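Local coordinates for catechol 2,3-dioxygenase (Rhodococcus sp. dk17, PDB 2WL9) that catalyses the iron-dependent extradiol ring cleavage of catechols with dioxygen, a ring-opening step in the breakdown of aromatic hydrocarbons, at the Fe (III) ion site and the interface of chains A and B. Sequence-based numbering; all coordinates share one arbitrary frame. Chains: chain A/B, Catechol 2,3-dioxygenase.

Contact 1: the Fe (III) ion site. Residues chain A 149, 197, 212, 214, 244, 247, 251, 253, 263. With FE (Fe (III) ion), chain C.
The facial triad of two histidines and one carboxylate, typical of the type I extradiol dioxygenases, holds the iron here, built on strands 149-152, 212-217 and 261-266 of the VOC-type fold. A:His149 and A:His212 bind through NE2, at 2.3 Å from A:His149 NE2 to FE, and A:Glu263 completes the triad with one carboxylate oxygen, OE1, 2.3 Å from FE. The angles between these ligands, 80° to 96°, place them on one face of the metal; in this family the opposite face receives catechol and dioxygen. Both histidines have CG tucked between the backbone N and the carbonyl carbon (chi1 73° for A:His149), whereas the A:Glu263 side chain runs extended, with CG anti to the backbone N. The other carboxylate oxygen, A:Glu263 OE2, lies 3.5 Å from FE and accepts a hydrogen bond on its anti lone pair from the hydroxyl OG1 of A:Thr251, 2.8 Å away, which helps fix the rotation of the carboxylate. Packing orients the rings as well. A:His149 is sandwiched, with CB of A:Met214 toward the rim of one face and CE1 of A:His197 over the centre of the other. The A:Tyr253 ring carries CG of A:Glu263 over the centre of one face, 3.4 Å above its plane, and puts CE1 over the A:His212 ring. The phenol OH of A:Tyr253 stands 2.8 Å from FE, a longer contact that probably belongs to a loosely modelled shell. Nearness to the cation could lower the phenol's pKa. A:Tyr253 OH is also hydrogen-bonded to A:His244 NE2 at 2.7 Å. A:Tyr253 CZ lies at the edge of that imidazole, in its plane.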
loop_
_atom_site.group_PDB
_atom_site.type_symbol
_atom_site.label_atom_id
_atom_site.label_comp_id
_atom_site.label_asym_id
_atom_site.label_seq_id
_atom_site.Cartn_x
_atom_site.Cartn_y
_atom_site.Cartn_z
ATOM N N HIS A 149 1.474 -25.657 -19.124
ATOM C CA HIS A 149 2.727 -26.345 -19.443
ATOM C C HIS A 149 2.517 -27.736 -19.999
ATOM O O HIS A 149 1.437 -28.305 -19.862
ATOM C CB HIS A 149 3.682 -26.381 -18.247
ATOM C CG HIS A 149 3.288 -27.332 -17.162
ATOM N ND1 HIS A 149 2.933 -26.908 -15.900
ATOM C CD2 HIS A 149 3.234 -28.686 -17.133
ATOM C CE1 HIS A 149 2.662 -27.958 -15.145
ATOM N NE2 HIS A 149 2.835 -29.049 -15.871
ATOM N N HIS A 197 6.892 -23.627 -14.600
ATOM C CA HIS A 197 7.468 -24.129 -15.847
ATOM C C HIS A 197 6.434 -24.121 -16.972
ATOM O O HIS A 197 5.227 -24.213 -16.714
ATOM C CB HIS A 197 8.122 -25.514 -15.671
ATOM C CG HIS A 197 7.206 -26.571 -15.134
ATOM N ND1 HIS A 197 6.687 -27.577 -15.922
ATOM C CD2 HIS A 197 6.735 -26.795 -13.885
ATOM C CE1 HIS A 197 5.932 -28.371 -15.181
ATOM N NE2 HIS A 197 5.944 -27.918 -13.942
ATOM N N HIS A 212 1.355 -34.838 -20.976
ATOM C CA HIS A 212 0.261 -34.055 -20.419
ATOM C C HIS A 212 0.333 -32.570 -20.744
ATOM O O HIS A 212 1.374 -32.053 -21.133
ATOM C CB HIS A 212 0.113 -34.289 -18.901
ATOM C CG HIS A 212 1.077 -33.513 -18.056
ATOM N ND1 HIS A 212 2.307 -34.007 -17.685
ATOM C CD2 HIS A 212 0.972 -32.293 -17.480
ATOM C CE1 HIS A 212 2.927 -33.115 -16.930
ATOM N NE2 HIS A 212 2.142 -32.063 -16.799
ATOM N N MET A 214 -1.009 -29.106 -18.605
ATOM C CA MET A 214 -1.519 -28.533 -17.387
ATOM C C MET A 214 -2.156 -27.179 -17.696
ATOM O O MET A 214 -1.606 -26.420 -18.368
ATOM C CB MET A 214 -0.395 -28.331 -16.423
ATOM C CG MET A 214 -0.759 -27.806 -15.175
ATOM S SD MET A 214 -1.113 -26.058 -14.991
ATOM C CE MET A 214 -1.313 -25.903 -13.363
ATOM N N HIS A 244 2.949 -31.189 -6.336
ATOM C CA HIS A 244 4.363 -31.395 -6.613
ATOM C C HIS A 244 5.168 -30.402 -5.775
ATOM O O HIS A 244 4.690 -29.302 -5.483
ATOM C CB HIS A 244 4.660 -31.164 -8.094
ATOM C CG HIS A 244 3.907 -32.066 -9.020
ATOM N ND1 HIS A 244 4.102 -33.431 -9.052
ATOM C CD2 HIS A 244 2.979 -31.795 -9.969
ATOM C CE1 HIS A 244 3.310 -33.965 -9.965
ATOM N NE2 HIS A 244 2.621 -32.994 -10.538
ATOM N N ASP A 247 6.245 -26.859 -8.404
ATOM C CA ASP A 247 5.327 -25.754 -8.678
ATOM C C ASP A 247 4.413 -25.450 -7.496
ATOM O O ASP A 247 3.815 -24.377 -7.444
ATOM C CB ASP A 247 4.518 -25.971 -9.969
ATOM C CG ASP A 247 3.777 -27.301 -10.003
ATOM O OD1 ASP A 247 3.591 -27.943 -8.944
ATOM O OD2 ASP A 247 3.367 -27.703 -11.116
ATOM N N THR A 251 -3.230 -29.935 -8.015
ATOM C CA THR A 251 -3.607 -30.473 -9.332
ATOM C C THR A 251 -3.981 -31.948 -9.297
ATOM O O THR A 251 -3.594 -32.670 -8.387
ATOM C CB THR A 251 -2.458 -30.344 -10.373
ATOM O OG1 THR A 251 -1.487 -31.383 -10.158
ATOM C CG2 THR A 251 -1.769 -28.979 -10.340
ATOM N N TYR A 253 -4.408 -35.358 -12.381
ATOM C CA TYR A 253 -4.124 -35.766 -13.756
ATOM C C TYR A 253 -5.200 -36.733 -14.231
ATOM O O TYR A 253 -5.412 -37.777 -13.603
ATOM C CB TYR A 253 -2.772 -36.479 -13.836
ATOM C CG TYR A 253 -1.540 -35.620 -13.631
ATOM C CD1 TYR A 253 -0.715 -35.301 -14.708
ATOM C CD2 TYR A 253 -1.175 -35.164 -12.362
ATOM C CE1 TYR A 253 0.435 -34.531 -14.540
ATOM C CE2 TYR A 253 -0.018 -34.389 -12.178
ATOM C CZ TYR A 253 0.785 -34.082 -13.279
ATOM O OH TYR A 253 1.930 -33.317 -13.139
ATOM N N GLU A 263 -3.984 -31.934 -16.922
ATOM C CA GLU A 263 -3.738 -31.720 -15.511
ATOM C C GLU A 263 -4.342 -30.377 -15.076
ATOM O O GLU A 263 -3.649 -29.364 -15.068
ATOM C CB GLU A 263 -2.226 -31.774 -15.242
ATOM C CG GLU A 263 -1.813 -31.699 -13.770
ATOM C CD GLU A 263 -0.383 -31.193 -13.582
ATOM O OE1 GLU A 263 0.359 -31.065 -14.581
ATOM O OE2 GLU A 263 0.010 -30.937 -12.431
HETATM FE FE FE C . 2.664 -31.056 -14.683
#

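Contact 2: the interface of chains A and B. Residues chain A 129-132; chain B 131-132, 134-137, 225.
A water between the chains is gripped by three partners: the backbone carbonyl A:Phe130 O at 3.0 Å, the imidazole A:His131 ND1 at 2.8 Å and the amide B:Met136 N at 3.0 Å. The bond from the amide is nearly straight (174° at H), and the water lies in the plane of the imidazole. A second water, 2.7 Å from A:Phe130 O, reaches the carbonyl O of B:Met136, so both lead across the interface to B:Met136. No direct polar bond joins the chains in this patch, so water carries its hydrogen bonding and the rest is packing. A:His131 and B:His131, each with CG anti to the backbone N (chi1 -167° in A:His131), cross at about a right angle yet lay their rings nearly parallel. The planes are 9° apart and CE1 of A:His131 lies 3.5 Å from CE1 of B:His131. At the ring edge A:His131 meets CG of B:Pro132. Farther out, A:Pro129 sets CG over the centre of the B:Phe137 ring, 3.8 Å from its centroid, while its CB lies against the carbonyl O of B:Met136. Behind this surface the guanidinium NH1 of B:Arg134 donates to the carbonyl O of B:Pro135, 3.0 Å away, and CD2 of B:Tyr225 lies over one guanidinium face, toward its rim, which probably steadies the loop. The interface is two-fold symmetric, though the structure alone does not show whether this pairing is the biological one; the patch lies in the loop between strands 115-120 and 149-152, backed by helix 220-232.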
loop_
_atom_site.group_PDB
_atom_site.type_symbol
_atom_site.label_atom_id
_atom_site.label_comp_id
_atom_site.label_asym_id
_atom_site.label_seq_id
_atom_site.Cartn_x
_atom_site.Cartn_y
_atom_site.Cartn_z
ATOM N N PRO A 129 -15.987 -11.148 -25.546
ATOM C CA PRO A 129 -15.296 -11.588 -24.345
ATOM C C PRO A 129 -15.373 -13.091 -24.160
ATOM O O PRO A 129 -16.346 -13.722 -24.592
ATOM C CB PRO A 129 -16.037 -10.873 -23.210
ATOM C CG PRO A 129 -17.304 -10.396 -23.783
ATOM C CD PRO A 129 -17.095 -10.224 -25.250
ATOM N N PHE A 130 -14.337 -13.645 -23.539
ATOM C CA PHE A 130 -14.300 -15.058 -23.176
ATOM C C PHE A 130 -15.596 -15.485 -22.492
ATOM O O PHE A 130 -16.038 -14.863 -21.523
ATOM C CB PHE A 130 -13.097 -15.354 -22.277
ATOM C CG PHE A 130 -13.072 -16.757 -21.737
ATOM C CD1 PHE A 130 -12.726 -17.833 -22.557
ATOM C CD2 PHE A 130 -13.400 -17.005 -20.407
ATOM C CE1 PHE A 130 -12.712 -19.125 -22.057
ATOM C CE2 PHE A 130 -13.389 -18.300 -19.895
ATOM C CZ PHE A 130 -13.041 -19.364 -20.722
ATOM N N HIS A 131 -16.192 -16.547 -23.021
ATOM C CA HIS A 131 -17.438 -17.087 -22.513
ATOM C C HIS A 131 -17.234 -18.587 -22.355
ATOM O O HIS A 131 -17.167 -19.312 -23.353
ATOM C CB HIS A 131 -18.582 -16.791 -23.486
ATOM C CG HIS A 131 -19.944 -17.025 -22.910
ATOM N ND1 HIS A 131 -20.376 -16.423 -21.744
ATOM C CD2 HIS A 131 -20.981 -17.777 -23.352
ATOM C CE1 HIS A 131 -21.612 -16.811 -21.485
ATOM N NE2 HIS A 131 -22.007 -17.624 -22.451
ATOM N N PRO A 132 -17.086 -19.050 -21.103
ATOM C CA PRO A 132 -16.728 -20.439 -20.823
ATOM C C PRO A 132 -17.780 -21.461 -21.263
ATOM O O PRO A 132 -18.976 -21.159 -21.269
ATOM C CB PRO A 132 -16.561 -20.452 -19.297
ATOM C CG PRO A 132 -17.410 -19.321 -18.810
ATOM C CD PRO A 132 -17.226 -18.263 -19.862
ATOM N N HIS B 131 -23.545 -17.446 -14.690
ATOM C CA HIS B 131 -23.224 -17.647 -16.107
ATOM C C HIS B 131 -24.104 -16.735 -16.969
ATOM O O HIS B 131 -25.302 -16.985 -17.114
ATOM C CB HIS B 131 -23.422 -19.115 -16.487
ATOM C CG HIS B 131 -22.884 -19.477 -17.839
ATOM N ND1 HIS B 131 -21.610 -19.147 -18.256
ATOM C CD2 HIS B 131 -23.447 -20.164 -18.863
ATOM C CE1 HIS B 131 -21.411 -19.617 -19.474
ATOM N NE2 HIS B 131 -22.513 -20.233 -19.868
ATOM N N PRO B 132 -23.512 -15.676 -17.551
ATOM C CA PRO B 132 -24.296 -14.620 -18.214
ATOM C C PRO B 132 -25.016 -15.043 -19.503
ATOM O O PRO B 132 -24.556 -15.941 -20.202
ATOM C CB PRO B 132 -23.244 -13.546 -18.508
ATOM C CG PRO B 132 -21.964 -14.311 -18.640
ATOM C CD PRO B 132 -22.065 -15.394 -17.600
ATOM N N ARG B 134 -25.350 -13.539 -22.282
ATOM C CA ARG B 134 -24.505 -13.254 -23.431
ATOM C C ARG B 134 -23.100 -13.058 -22.865
ATOM O O ARG B 134 -22.964 -12.892 -21.647
ATOM C CB ARG B 134 -25.004 -12.023 -24.211
ATOM C CG ARG B 134 -25.307 -10.769 -23.405
ATOM C CD ARG B 134 -24.065 -9.928 -23.171
ATOM N NE ARG B 134 -24.392 -8.625 -22.607
ATOM C CZ ARG B 134 -23.500 -7.694 -22.278
ATOM N NH1 ARG B 134 -22.197 -7.915 -22.441
ATOM N NH2 ARG B 134 -23.915 -6.542 -21.761
ATOM N N PRO B 135 -22.061 -13.081 -23.726
ATOM C CA PRO B 135 -20.681 -12.936 -23.242
ATOM C C PRO B 135 -20.457 -11.628 -22.492
ATOM O O PRO B 135 -20.903 -10.575 -22.935
ATOM C CB PRO B 135 -19.854 -12.940 -24.531
ATOM C CG PRO B 135 -20.701 -13.662 -25.520
ATOM C CD PRO B 135 -22.102 -13.275 -25.187
ATOM N N MET B 136 -19.763 -11.703 -21.365
ATOM C CA MET B 136 -19.518 -10.526 -20.546
ATOM C C MET B 136 -18.031 -10.337 -20.268
ATOM O O MET B 136 -17.315 -11.294 -19.958
ATOM C CB MET B 136 -20.317 -10.581 -19.234
ATOM C CG MET B 136 -21.789 -10.221 -19.376
ATOM S SD MET B 136 -22.705 -10.146 -17.810
ATOM C CE MET B 136 -22.161 -8.566 -17.156
ATOM N N PHE B 137 -17.582 -9.095 -20.403
ATOM C CA PHE B 137 -16.230 -8.687 -20.020
ATOM C C PHE B 137 -16.038 -8.773 -18.504
ATOM O O PHE B 137 -14.952 -9.133 -18.024
ATOM C CB PHE B 137 -15.977 -7.247 -20.467
ATOM C CG PHE B 137 -15.983 -7.061 -21.958
ATOM C CD1 PHE B 137 -17.154 -6.730 -22.628
ATOM C CD2 PHE B 137 -14.809 -7.205 -22.690
ATOM C CE1 PHE B 137 -17.163 -6.561 -24.016
ATOM C CE2 PHE B 137 -14.807 -7.025 -24.072
ATOM C CZ PHE B 137 -15.981 -6.702 -24.735
ATOM N N TYR B 225 -21.169 -2.935 -25.169
ATOM C CA TYR B 225 -21.745 -4.145 -25.749
ATOM C C TYR B 225 -23.271 -4.087 -25.726
ATOM O O TYR B 225 -23.917 -4.339 -26.742
ATOM C CB TYR B 225 -21.260 -5.366 -24.962
ATOM C CG TYR B 225 -21.504 -6.707 -25.619
ATOM C CD1 TYR B 225 -20.435 -7.459 -26.107
ATOM C CD2 TYR B 225 -22.791 -7.246 -25.718
ATOM C CE1 TYR B 225 -20.637 -8.700 -26.695
ATOM C CE2 TYR B 225 -23.006 -8.491 -26.311
ATOM C CZ TYR B 225 -21.920 -9.207 -26.794
ATOM O OH TYR B 225 -22.104 -10.433 -27.373
HETATM O O HOH W 1 -18.876 -14.432 -20.556
HETATM O O HOH W 2 -15.048 -12.932 -19.903
#

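About 27 Å separates the C-alpha centres of contact 1 and contact 2, and they have no residue in common. The chain nevertheless connects them: the loop that forms contact 2 leads into strand 149-152, whose first residue supplies an iron ligand, while strand 212-217, bearing another, precedes the helix 220-232 that backs the partner side. Each chain carries its own iron site, and the ligands seen all come from that chain, so the chain pairing adds none of them to contact 1. Association through contact 2 might steady the linker between the two halves of the subunit, although the structure alone does not show that it influences catalysis.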